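Local coordinates for tetratricopeptide TPR_2 repeat protein (Thermobaculum terrenum, PDB 5DJS), which combines tetratricopeptide repeats with a two-domain GT-B fold of the glycosyltransferase family 41 type and carries uridine-5'-diphosphate in the model, at residues 139-145 and 274-278; 147-151 and 256-260; 195-199 and 232-238; 302-306 and 507-511. The protein carries 1 engineered substitution. All coordinates share one frame. Residue numbers count along the deposited sequence, not the author numbering.

Contacts 1 and 2 pack the end of helix 129-143 and the loop after it on the first parallel-sheet domain of the GT-B fold; contact 3 lies within that domain. Contact 4 ties an edge strand of that domain to the long C-terminal helix. Contacts 1 and 3 are buried, contact 2 is at the surface and contact 4 is partly buried. Contacts 1 and 2 touch, their centres about 10 Å apart. Contacts 3 and 4 reach the two outermost strands of one sheet. The buried pair each combine apolar contacts with one carboxylate hydrogen bond. Contact 2 relies more on carbonyl acceptors and arginines, and contact 4 on aliphatic packing with one weak hydrogen bond at the exposed Ser305.

Contact 1: residues 139-145 and 274-278; sequences WARRYAD and TGMRA
The last turn of helix 129-143 packs here on the loop between strands 263-266 and 281-285, joining the helical region to the parallel-sheet domain. Residues 139-143 are helical and 274-278 irregular. The CA atoms of Ala140 and Met276 lie 5.2 Å apart, those of Asp145 and Arg277 6.2 Å. Gly275 has phi 89° and psi -7°, where a CB would jam against the preceding carbonyl. Ala140 CB is 3.1 Å from Gly275 O. Thr274, chi1 p, accepts the Met276 backbone N at OG1 (3.3 Å) in an ST turn; the same OG1 is hydrogen-bonded to Glu299. Met276 takes the m, t, p rotamer. Its CG lies 3.8 Å from Trp139 CZ3 and 3.9 Å from Ala144 CB. Its SD sits 5.4 Å from the centroid of the Trp139 six-membered ring, at the edge, a Met-aromatic contact. Trp139 has chi1 t and chi2 87°; its NE1 is hydrogen-bonded to His111 O. Asp145, chi1 m and chi2 near 0°, accepts the Arg277 backbone N at OD1 (3.1 Å, 167°). Its OD2 is 3.4 Å from Arg277 CG. The chemistry is thus an apolar seam of Trp139, Ala140, Ala144 and Met276, closed at one end by a carboxylate that binds a loop amide rather than the Arg277 guanidinium.

Contact 2: residues 147-151 and 256-260; sequences LTPVP and FARRP
The linker after helix 129-143 packs against the end of helix 253-257, on the first parallel-sheet domain of the GT-B fold. Residues 147-151 are irregular. Thr148 and Pro149 are extended (phi/psi -88/120° and -79/174°), so the loop runs out along Arg259. Thr148 and Arg258 are the nearest pair, with CA atoms 4.7 Å apart. Arg259 leaves the helix with phi 54° and psi 56°; its N is still hydrogen-bonded to Phe256 O at 3.1 Å.

Two hydrogen bonds span the contact. Thr148, chi1 m, donates from OG1 to Ala257 O at 2.6 Å. Arg259, m, t, t, donates from NH1 to Pro149 O at 3.1 Å, while its NH2 forms a salt bridge with Asp280. Two carbon-oxygen approaches join them: a CA-H...O contact, Thr148 CA to Ala257 O at 3.0 Å, and Pro149 CD to Arg258 O at 3.2 Å.

In the apolar and guanidinium packing, Leu147 (m, t) brings CB to 4.1 Å from Ala257 CB. Its CD1 lies over one face of the Arg258 guanidinium, and Pro151 CG over one face of the Arg259 guanidinium. The chemistry implies that the Ala257 carbonyl and an arginine together fasten an irregular, proline-rich loop.

Contact 3: residues 195-199 and 232-238; sequences VYCYS and LVRRDGI
Tyr198 buries the largest area here, followed by Tyr196 and Asp236. Both tyrosines project from strand 193-199, an outermost strand of the first parallel sheet of the GT-B fold, onto the end of helix 226-236. The helix belongs to the beta-alpha-beta crossover from strand 193-199 to strand 240-243, as in Rossmann-like domains. The short segment axes approach to 11.4 Å and run nearly antiparallel, at 169°. The CA atoms of Tyr196 and Ile238 are 8.2 Å apart; the CA atoms of Tyr198 and Val233 are 9.3 Å apart. Residues 195-199 are extended and 232-236 helical. Gly237 ends the helix with phi 79° and psi 41°, and Ile238 then points its CB toward the strand.

Tyr198 has chi1 m and chi2 -89°. Its OH donates a hydrogen bond to Asp236 OD2 at 2.6 Å. Val233 CG2 lies over one ring face, 4.2 Å from Tyr198 CZ. Leu232 CD2 meets the ring edge, 4.1 Å from Tyr198 CE1.

Tyr196, chi1 m and chi2 66°, presents a face to Ile238. Ile238, m, m, places CD1 3.8 Å from the ring centroid, a CH-pi contact. Asp236, chi1 m, puts CG 3.5 Å from Tyr196 CE2, and its OD2 also makes a salt bridge with Arg219. The chemistry implies a buried carboxylate held by a phenol and a guanidinium, beside aromatic-aliphatic packing.

Contact 4: residues 302-306 and 507-511; sequences VRLSR and ELEDA
Strand 300-304 and the long C-terminal helix 479-521 run nearly antiparallel here, with the short segment axes 9.8 Å apart at closest approach and 153° between their directions. The strand is outermost in the first parallel sheet of the GT-B fold, so the helix packs back on that domain from the chain's far end. The CA atoms of Val302 and Ala511 are 7.5 Å apart; the CA atoms of Leu304 and Glu507 are 7.2 Å apart. Residues 302-304 are extended, 305-306 form a loop, and 507-511 are helical.

Val302, Leu304, Glu507 and Ala511 all point toward the other segment. Val302 (chi1 t) brings CG1 to 3.9 Å from Ala511 CB. Leu304 (m, t) brings CD2 to 3.9 Å from Ala511 CB and to 3.6 Å from Glu507 O. Arg306 (chi1 p) lays CD 3.8 Å from Glu507 CB, while its guanidinium forms a salt bridge with Asp500. Glu507, m, m, brings OE1 to Ser305. The exposed Ser305, chi1 p, donates a weak hydrogen bond from OG to Glu507 OE1 at 3.2 Å.

Contact 1: residues 139-145 and 274-278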
loop_
_atom_site.group_PDB
_atom_site.type_symbol
_atom_site.label_atom_id
_atom_site.label_comp_id
_atom_site.label_asym_id
_atom_site.label_seq_id
_atom_site.Cartn_x
_atom_site.Cartn_y
_atom_site.Cartn_z
ATOM N N TRP A 139 17.391 9.911 -1.745
ATOM C CA TRP A 139 17.087 9.388 -0.411
ATOM C C TRP A 139 18.111 8.359 0.026
ATOM O O TRP A 139 18.682 8.464 1.110
ATOM C CB TRP A 139 15.693 8.744 -0.417
ATOM C CG TRP A 139 15.227 8.156 0.872
ATOM C CD1 TRP A 139 14.587 8.796 1.876
ATOM C CD2 TRP A 139 15.320 6.792 1.259
ATOM N NE1 TRP A 139 14.270 7.920 2.889
ATOM C CE2 TRP A 139 14.718 6.677 2.534
ATOM C CE3 TRP A 139 15.861 5.647 0.655
ATOM C CZ2 TRP A 139 14.641 5.463 3.219
ATOM C CZ3 TRP A 139 15.772 4.426 1.338
ATOM C CH2 TRP A 139 15.173 4.351 2.606
ATOM N N ALA A 140 18.320 7.366 -0.835
ATOM C CA ALA A 140 19.198 6.233 -0.553
ATOM C C ALA A 140 20.597 6.708 -0.262
ATOM O O ALA A 140 21.194 6.317 0.745
ATOM C CB ALA A 140 19.219 5.271 -1.735
ATOM N N ARG A 141 21.109 7.554 -1.147
ATOM C CA ARG A 141 22.446 8.142 -0.988
ATOM C C ARG A 141 22.619 8.825 0.371
ATOM O O ARG A 141 23.670 8.711 0.985
ATOM C CB ARG A 141 22.725 9.135 -2.119
ATOM C CG ARG A 141 24.198 9.394 -2.386
ATOM C CD ARG A 141 24.406 10.658 -3.211
ATOM N NE ARG A 141 23.769 11.826 -2.571
ATOM C CZ ARG A 141 22.772 12.565 -3.076
ATOM N NH1 ARG A 141 22.258 12.330 -4.285
ATOM N NH2 ARG A 141 22.290 13.574 -2.356
ATOM N N ARG A 142 21.579 9.511 0.833
ATOM C CA ARG A 142 21.620 10.241 2.095
ATOM C C ARG A 142 21.575 9.331 3.314
ATOM O O ARG A 142 22.357 9.525 4.241
ATOM C CB ARG A 142 20.464 11.247 2.178
ATOM C CG ARG A 142 20.637 12.449 1.266
ATOM C CD ARG A 142 19.460 13.405 1.354
ATOM N NE ARG A 142 19.518 14.368 0.261
ATOM C CZ ARG A 142 20.337 15.420 0.193
ATOM N NH1 ARG A 142 21.192 15.695 1.176
ATOM N NH2 ARG A 142 20.292 16.214 -0.879
ATOM N N TYR A 143 20.654 8.359 3.314
ATOM C CA TYR A 143 20.285 7.616 4.535
ATOM C C TYR A 143 20.581 6.114 4.554
ATOM O O TYR A 143 20.564 5.502 5.624
ATOM C CB TYR A 143 18.800 7.851 4.840
ATOM C CG TYR A 143 18.435 9.315 4.879
ATOM C CD1 TYR A 143 19.091 10.194 5.750
ATOM C CD2 TYR A 143 17.460 9.836 4.029
ATOM C CE1 TYR A 143 18.772 11.549 5.774
ATOM C CE2 TYR A 143 17.138 11.180 4.047
ATOM C CZ TYR A 143 17.787 12.032 4.908
ATOM O OH TYR A 143 17.410 13.347 4.865
ATOM N N ALA A 144 20.867 5.525 3.397
ATOM C CA ALA A 144 20.951 4.068 3.270
ATOM C C ALA A 144 22.323 3.599 2.816
ATOM O O ALA A 144 22.968 2.822 3.512
ATOM C CB ALA A 144 19.890 3.575 2.302
ATOM N N ASP A 145 22.758 4.064 1.648
ATOM C CA ASP A 145 24.024 3.615 1.044
ATOM C C ASP A 145 25.297 3.853 1.885
ATOM O O ASP A 145 26.229 3.057 1.804
ATOM C CB ASP A 145 24.189 4.204 -0.365
ATOM C CG ASP A 145 23.163 3.654 -1.368
ATOM O OD1 ASP A 145 22.316 2.797 -0.995
ATOM O OD2 ASP A 145 23.207 4.086 -2.542
ATOM N N THR A 274 13.348 0.883 -4.215
ATOM C CA THR A 274 13.734 1.460 -2.930
ATOM C C THR A 274 14.797 2.553 -3.099
ATOM O O THR A 274 14.965 3.397 -2.214
ATOM C CB THR A 274 14.336 0.403 -1.993
ATOM O OG1 THR A 274 15.433 -0.262 -2.653
ATOM C CG2 THR A 274 13.272 -0.613 -1.568
ATOM N N GLY A 275 15.536 2.486 -4.213
ATOM C CA GLY A 275 16.638 3.376 -4.497
ATOM C C GLY A 275 17.969 2.889 -3.951
ATOM O O GLY A 275 19.015 3.485 -4.271
ATOM N N MET A 276 17.945 1.802 -3.170
ATOM C CA MET A 276 19.090 1.378 -2.358
ATOM C C MET A 276 20.026 0.436 -3.116
ATOM O O MET A 276 19.567 -0.402 -3.885
ATOM C CB MET A 276 18.597 0.656 -1.099
ATOM C CG MET A 276 17.764 1.510 -0.168
ATOM S SD MET A 276 16.939 0.541 1.111
ATOM C CE MET A 276 18.336 -0.036 2.071
ATOM N N ARG A 277 21.334 0.563 -2.862
ATOM C CA ARG A 277 22.331 -0.450 -3.268
ATOM C C ARG A 277 22.135 -1.756 -2.496
ATOM O O ARG A 277 22.278 -2.836 -3.072
ATOM C CB ARG A 277 23.766 0.026 -3.000
ATOM C CG ARG A 277 24.274 1.151 -3.883
ATOM C CD ARG A 277 25.709 1.518 -3.516
ATOM N NE ARG A 277 26.667 1.068 -4.528
ATOM C CZ ARG A 277 27.065 1.775 -5.598
ATOM N NH1 ARG A 277 26.603 3.008 -5.839
ATOM N NH2 ARG A 277 27.948 1.244 -6.447
ATOM N N ALA A 278 21.827 -1.639 -1.198
ATOM C CA ALA A 278 21.652 -2.789 -0.295
ATOM C C ALA A 278 20.517 -3.764 -0.645
ATOM O O ALA A 278 20.536 -4.917 -0.189
ATOM C CB ALA A 278 21.465 -2.307 1.135
#

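Contact 2: residues 147-151 and 256-260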
loop_
_atom_site.group_PDB
_atom_site.type_symbol
_atom_site.label_atom_id
_atom_site.label_comp_id
_atom_site.label_asym_id
_atom_site.label_seq_id
_atom_site.Cartn_x
_atom_site.Cartn_y
_atom_site.Cartn_z
ATOM N N LEU A 147 25.547 3.285 5.001
ATOM C CA LEU A 147 25.588 2.128 5.904
ATOM C C LEU A 147 25.948 0.773 5.233
ATOM O O LEU A 147 26.250 -0.200 5.933
ATOM C CB LEU A 147 24.239 1.991 6.619
ATOM C CG LEU A 147 23.792 3.146 7.520
ATOM C CD1 LEU A 147 22.343 2.987 7.947
ATOM C CD2 LEU A 147 24.676 3.233 8.755
ATOM N N THR A 148 25.931 0.712 3.900
ATOM C CA THR A 148 25.971 -0.560 3.181
ATOM C C THR A 148 27.388 -1.061 2.893
ATOM O O THR A 148 28.129 -0.391 2.173
ATOM C CB THR A 148 25.191 -0.453 1.835
ATOM O OG1 THR A 148 23.859 0.019 2.080
ATOM C CG2 THR A 148 25.120 -1.805 1.126
ATOM N N PRO A 149 27.753 -2.259 3.411
ATOM C CA PRO A 149 29.039 -2.838 3.019
ATOM C C PRO A 149 28.948 -3.497 1.646
ATOM O O PRO A 149 27.854 -3.604 1.074
ATOM C CB PRO A 149 29.286 -3.887 4.102
ATOM C CG PRO A 149 27.919 -4.378 4.438
ATOM C CD PRO A 149 26.992 -3.196 4.270
ATOM N N VAL A 150 30.090 -3.952 1.143
ATOM C CA VAL A 150 30.165 -4.632 -0.156
ATOM C C VAL A 150 29.552 -6.039 0.032
ATOM O O VAL A 150 29.596 -6.578 1.141
ATOM C CB VAL A 150 31.637 -4.693 -0.668
ATOM C CG1 VAL A 150 31.724 -5.275 -2.079
ATOM C CG2 VAL A 150 32.290 -3.306 -0.660
ATOM N N PRO A 151 28.937 -6.623 -1.019
ATOM C CA PRO A 151 28.369 -7.960 -0.795
ATOM C C PRO A 151 29.431 -8.983 -0.396
ATOM O O PRO A 151 30.406 -9.184 -1.127
ATOM C CB PRO A 151 27.741 -8.323 -2.150
ATOM C CG PRO A 151 27.446 -7.015 -2.793
ATOM C CD PRO A 151 28.529 -6.072 -2.327
ATOM N N PHE A 256 18.055 -3.191 6.632
ATOM C CA PHE A 256 18.444 -3.731 5.305
ATOM C C PHE A 256 19.682 -3.044 4.749
ATOM O O PHE A 256 20.483 -3.662 4.069
ATOM C CB PHE A 256 17.317 -3.586 4.266
ATOM C CG PHE A 256 16.257 -4.646 4.361
ATOM C CD1 PHE A 256 15.269 -4.579 5.345
ATOM C CD2 PHE A 256 16.244 -5.710 3.474
ATOM C CE1 PHE A 256 14.293 -5.547 5.444
ATOM C CE2 PHE A 256 15.268 -6.688 3.568
ATOM C CZ PHE A 256 14.291 -6.602 4.552
ATOM N N ALA A 257 19.818 -1.756 5.027
ATOM C CA ALA A 257 20.926 -0.964 4.518
ATOM C C ALA A 257 22.285 -1.534 4.909
ATOM O O ALA A 257 23.235 -1.404 4.151
ATOM C CB ALA A 257 20.799 0.480 4.990
ATOM N N ARG A 258 22.359 -2.181 6.076
ATOM C CA ARG A 258 23.610 -2.762 6.591
ATOM C C ARG A 258 23.987 -4.145 6.026
ATOM O O ARG A 258 25.055 -4.656 6.354
ATOM C CB ARG A 258 23.558 -2.811 8.123
ATOM C CG ARG A 258 24.087 -1.549 8.773
ATOM C CD ARG A 258 23.569 -1.385 10.193
ATOM N NE ARG A 258 22.477 -0.415 10.206
ATOM C CZ ARG A 258 22.381 0.651 11.003
ATOM N NH1 ARG A 258 23.299 0.919 11.937
ATOM N NH2 ARG A 258 21.324 1.456 10.877
ATOM N N ARG A 259 23.143 -4.717 5.162
ATOM C CA ARG A 259 23.303 -6.086 4.637
ATOM C C ARG A 259 23.442 -7.174 5.713
ATOM O O ARG A 259 24.414 -7.920 5.699
ATOM C CB ARG A 259 24.479 -6.182 3.644
ATOM C CG ARG A 259 24.231 -5.465 2.340
ATOM C CD ARG A 259 25.005 -6.082 1.199
ATOM N NE ARG A 259 24.286 -5.895 -0.063
ATOM C CZ ARG A 259 24.664 -5.118 -1.081
ATOM N NH1 ARG A 259 25.793 -4.408 -1.051
ATOM N NH2 ARG A 259 23.898 -5.061 -2.168
ATOM N N PRO A 260 22.466 -7.285 6.638
ATOM C CA PRO A 260 22.519 -8.378 7.626
ATOM C C PRO A 260 22.347 -9.775 7.021
ATOM O O PRO A 260 22.708 -10.772 7.662
ATOM C CB PRO A 260 21.364 -8.048 8.582
ATOM C CG PRO A 260 20.455 -7.179 7.784
ATOM C CD PRO A 260 21.360 -6.361 6.922
#

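Contact 3: residues 195-199 and 232-238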
loop_
_atom_site.group_PDB
_atom_site.type_symbol
_atom_site.label_atom_id
_atom_site.label_comp_id
_atom_site.label_asym_id
_atom_site.label_seq_id
_atom_site.Cartn_x
_atom_site.Cartn_y
_atom_site.Cartn_z
ATOM N N VAL A 195 10.697 -20.223 8.093
ATOM C CA VAL A 195 10.032 -18.923 8.054
ATOM C C VAL A 195 10.129 -18.157 9.381
ATOM O O VAL A 195 9.518 -18.542 10.391
ATOM C CB VAL A 195 8.556 -19.072 7.608
ATOM C CG1 VAL A 195 7.850 -17.723 7.598
ATOM C CG2 VAL A 195 8.471 -19.696 6.216
ATOM N N TYR A 196 10.903 -17.069 9.334
ATOM C CA TYR A 196 11.001 -16.075 10.399
ATOM C C TYR A 196 10.166 -14.872 9.978
ATOM O O TYR A 196 10.217 -14.452 8.824
ATOM C CB TYR A 196 12.462 -15.631 10.582
ATOM C CG TYR A 196 13.383 -16.668 11.212
ATOM C CD1 TYR A 196 13.694 -17.858 10.548
ATOM C CD2 TYR A 196 13.959 -16.453 12.467
ATOM C CE1 TYR A 196 14.533 -18.804 11.117
ATOM C CE2 TYR A 196 14.799 -17.400 13.043
ATOM C CZ TYR A 196 15.081 -18.575 12.362
ATOM O OH TYR A 196 15.908 -19.532 12.908
ATOM N N CYS A 197 9.392 -14.318 10.899
ATOM C CA CYS A 197 8.668 -13.060 10.647
ATOM C C CYS A 197 9.183 -12.014 11.610
ATOM O O CYS A 197 9.422 -12.319 12.757
ATOM C CB CYS A 197 7.170 -13.246 10.829
ATOM S SG CYS A 197 6.402 -14.003 9.390
ATOM N N TYR A 198 9.372 -10.787 11.143
ATOM C CA TYR A 198 9.751 -9.691 12.015
ATOM C C TYR A 198 8.655 -8.619 11.922
ATOM O O TYR A 198 8.564 -7.887 10.922
ATOM C CB TYR A 198 11.112 -9.182 11.587
ATOM C CG TYR A 198 12.213 -10.227 11.691
ATOM C CD1 TYR A 198 12.946 -10.406 12.870
ATOM C CD2 TYR A 198 12.534 -11.032 10.602
ATOM C CE1 TYR A 198 13.955 -11.361 12.953
ATOM C CE2 TYR A 198 13.546 -11.985 10.671
ATOM C CZ TYR A 198 14.253 -12.149 11.846
ATOM O OH TYR A 198 15.255 -13.093 11.911
ATOM N N SER A 199 7.808 -8.565 12.956
ATOM C CA SER A 199 6.666 -7.620 13.035
ATOM C C SER A 199 7.118 -6.268 13.560
ATOM O O SER A 199 7.491 -6.136 14.732
ATOM C CB SER A 199 5.562 -8.174 13.955
ATOM O OG SER A 199 4.504 -7.241 14.173
ATOM N N LEU A 232 20.231 -9.227 15.604
ATOM C CA LEU A 232 19.180 -10.263 15.702
ATOM C C LEU A 232 19.025 -11.098 14.418
ATOM O O LEU A 232 18.892 -12.315 14.487
ATOM C CB LEU A 232 17.826 -9.639 16.089
ATOM C CG LEU A 232 16.572 -10.539 16.097
ATOM C CD1 LEU A 232 16.742 -11.741 17.019
ATOM C CD2 LEU A 232 15.348 -9.732 16.502
ATOM N N VAL A 233 19.013 -10.440 13.264
ATOM C CA VAL A 233 18.901 -11.128 11.968
ATOM C C VAL A 233 20.135 -11.984 11.697
ATOM O O VAL A 233 20.015 -13.116 11.228
ATOM C CB VAL A 233 18.674 -10.127 10.803
ATOM C CG1 VAL A 233 18.794 -10.803 9.440
ATOM C CG2 VAL A 233 17.300 -9.476 10.925
ATOM N N ARG A 234 21.311 -11.426 11.973
ATOM C CA ARG A 234 22.570 -12.165 11.861
ATOM C C ARG A 234 22.616 -13.396 12.773
ATOM O O ARG A 234 23.085 -14.453 12.352
ATOM C CB ARG A 234 23.767 -11.264 12.175
ATOM C CG ARG A 234 24.175 -10.347 11.038
ATOM C CD ARG A 234 25.556 -9.764 11.284
ATOM N NE ARG A 234 25.867 -8.695 10.333
ATOM C CZ ARG A 234 25.611 -7.393 10.506
ATOM N NH1 ARG A 234 25.024 -6.924 11.615
ATOM N NH2 ARG A 234 25.951 -6.535 9.545
ATOM N N ARG A 235 22.116 -13.266 14.002
ATOM C CA ARG A 235 22.141 -14.375 14.965
ATOM C C ARG A 235 21.143 -15.481 14.616
ATOM O O ARG A 235 21.431 -16.670 14.826
ATOM C CB ARG A 235 21.893 -13.876 16.391
ATOM C CG ARG A 235 22.736 -14.598 17.428
ATOM C CD ARG A 235 22.498 -14.060 18.830
ATOM N NE ARG A 235 21.326 -14.700 19.437
ATOM C CZ ARG A 235 20.063 -14.256 19.380
ATOM N NH1 ARG A 235 19.728 -13.120 18.762
ATOM N NH2 ARG A 235 19.109 -14.966 19.974
ATOM N N ASP A 236 19.976 -15.082 14.098
ATOM C CA ASP A 236 18.997 -16.016 13.513
ATOM C C ASP A 236 19.519 -16.723 12.262
ATOM O O ASP A 236 19.043 -17.791 11.913
ATOM C CB ASP A 236 17.696 -15.288 13.152
ATOM C CG ASP A 236 16.883 -14.867 14.373
ATOM O OD1 ASP A 236 17.002 -15.497 15.445
ATOM O OD2 ASP A 236 16.089 -13.913 14.252
ATOM N N GLY A 237 20.468 -16.098 11.576
ATOM C CA GLY A 237 21.147 -16.699 10.444
ATOM C C GLY A 237 20.323 -16.634 9.178
ATOM O O GLY A 237 20.333 -17.586 8.391
ATOM N N ILE A 238 19.658 -15.496 8.952
ATOM C CA ILE A 238 18.722 -15.352 7.833
ATOM C C ILE A 238 19.498 -15.281 6.524
ATOM O O ILE A 238 20.406 -14.480 6.389
ATOM C CB ILE A 238 17.815 -14.099 7.969
ATOM C CG1 ILE A 238 17.018 -14.107 9.288
ATOM C CG2 ILE A 238 16.850 -13.980 6.798
ATOM C CD1 ILE A 238 16.108 -15.298 9.500
#

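Contact 4: residues 302-306 and 507-511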
loop_
_atom_site.group_PDB
_atom_site.type_symbol
_atom_site.label_atom_id
_atom_site.label_comp_id
_atom_site.label_asym_id
_atom_site.label_seq_id
_atom_site.Cartn_x
_atom_site.Cartn_y
_atom_site.Cartn_z
ATOM N N VAL A 302 13.047 -9.374 -10.736
ATOM C CA VAL A 302 12.783 -10.802 -10.867
ATOM C C VAL A 302 11.371 -10.922 -11.424
ATOM O O VAL A 302 10.394 -10.829 -10.679
ATOM C CB VAL A 302 12.911 -11.518 -9.501
ATOM C CG1 VAL A 302 12.470 -12.972 -9.573
ATOM C CG2 VAL A 302 14.337 -11.436 -8.989
ATOM N N ARG A 303 11.274 -11.111 -12.736
ATOM C CA ARG A 303 9.983 -11.169 -13.415
ATOM C C ARG A 303 9.417 -12.592 -13.416
ATOM O O ARG A 303 9.638 -13.356 -14.362
ATOM C CB ARG A 303 10.121 -10.670 -14.855
ATOM C CG ARG A 303 10.665 -9.260 -15.016
ATOM C CD ARG A 303 11.051 -9.006 -16.469
ATOM N NE ARG A 303 10.994 -7.584 -16.825
ATOM C CZ ARG A 303 11.944 -6.680 -16.579
ATOM N NH1 ARG A 303 13.075 -7.009 -15.949
ATOM N NH2 ARG A 303 11.767 -5.425 -16.971
ATOM N N LEU A 304 8.671 -12.943 -12.369
ATOM C CA LEU A 304 7.985 -14.240 -12.316
ATOM C C LEU A 304 7.083 -14.443 -13.554
ATOM O O LEU A 304 6.481 -13.488 -14.060
ATOM C CB LEU A 304 7.107 -14.354 -11.065
ATOM C CG LEU A 304 7.738 -14.288 -9.677
ATOM C CD1 LEU A 304 6.639 -14.290 -8.623
ATOM C CD2 LEU A 304 8.711 -15.427 -9.452
ATOM N N SER A 305 6.968 -15.696 -14.004
ATOM C CA SER A 305 6.153 -16.058 -15.184
ATOM C C SER A 305 4.676 -16.349 -14.845
ATOM O O SER A 305 3.985 -17.034 -15.585
ATOM C CB SER A 305 6.790 -17.268 -15.860
ATOM O OG SER A 305 6.911 -18.313 -14.909
ATOM N N ARG A 306 4.222 -15.847 -13.701
ATOM C CA ARG A 306 2.819 -15.782 -13.316
ATOM C C ARG A 306 2.597 -14.382 -12.688
ATOM O O ARG A 306 3.522 -13.572 -12.631
ATOM C CB ARG A 306 2.520 -16.865 -12.277
ATOM C CG ARG A 306 3.305 -16.687 -10.989
ATOM C CD ARG A 306 2.920 -17.630 -9.876
ATOM N NE ARG A 306 1.483 -17.840 -9.663
ATOM C CZ ARG A 306 0.598 -16.946 -9.235
ATOM N NH1 ARG A 306 0.926 -15.688 -8.999
ATOM N NH2 ARG A 306 -0.658 -17.315 -9.054
ATOM N N GLU A 507 6.521 -21.031 -7.223
ATOM C CA GLU A 507 7.193 -20.131 -8.186
ATOM C C GLU A 507 8.112 -19.080 -7.507
ATOM O O GLU A 507 9.172 -18.715 -8.051
ATOM C CB GLU A 507 6.165 -19.455 -9.101
ATOM C CG GLU A 507 5.808 -20.273 -10.328
ATOM C CD GLU A 507 6.814 -20.092 -11.453
ATOM O OE1 GLU A 507 7.135 -18.922 -11.806
ATOM O OE2 GLU A 507 7.285 -21.123 -11.990
ATOM N N LEU A 508 7.696 -18.617 -6.325
ATOM C CA LEU A 508 8.473 -17.678 -5.512
ATOM C C LEU A 508 9.705 -18.368 -4.913
ATOM O O LEU A 508 10.831 -17.876 -5.016
ATOM C CB LEU A 508 7.582 -17.098 -4.401
ATOM C CG LEU A 508 8.173 -16.101 -3.402
ATOM C CD1 LEU A 508 8.454 -14.782 -4.104
ATOM C CD2 LEU A 508 7.235 -15.913 -2.217
ATOM N N GLU A 509 9.475 -19.512 -4.282
ATOM C CA GLU A 509 10.556 -20.392 -3.811
ATOM C C GLU A 509 11.571 -20.725 -4.903
ATOM O O GLU A 509 12.765 -20.771 -4.640
ATOM C CB GLU A 509 9.972 -21.684 -3.253
ATOM C CG GLU A 509 9.328 -21.516 -1.885
ATOM C CD GLU A 509 8.544 -22.745 -1.449
ATOM O OE1 GLU A 509 8.375 -23.686 -2.258
ATOM O OE2 GLU A 509 8.095 -22.777 -0.285
ATOM N N ASP A 510 11.090 -20.952 -6.122
ATOM C CA ASP A 510 11.971 -21.129 -7.279
ATOM C C ASP A 510 12.846 -19.880 -7.493
ATOM O O ASP A 510 14.026 -20.007 -7.799
ATOM C CB ASP A 510 11.164 -21.434 -8.554
ATOM C CG ASP A 510 11.879 -22.390 -9.474
ATOM O OD1 ASP A 510 11.890 -23.597 -9.139
ATOM O OD2 ASP A 510 12.419 -21.943 -10.516
ATOM N N ALA A 511 12.258 -18.690 -7.325
ATOM C CA ALA A 511 12.999 -17.418 -7.425
ATOM C C ALA A 511 13.991 -17.200 -6.274
ATOM O O ALA A 511 15.140 -16.819 -6.524
ATOM C CB ALA A 511 12.045 -16.240 -7.525
#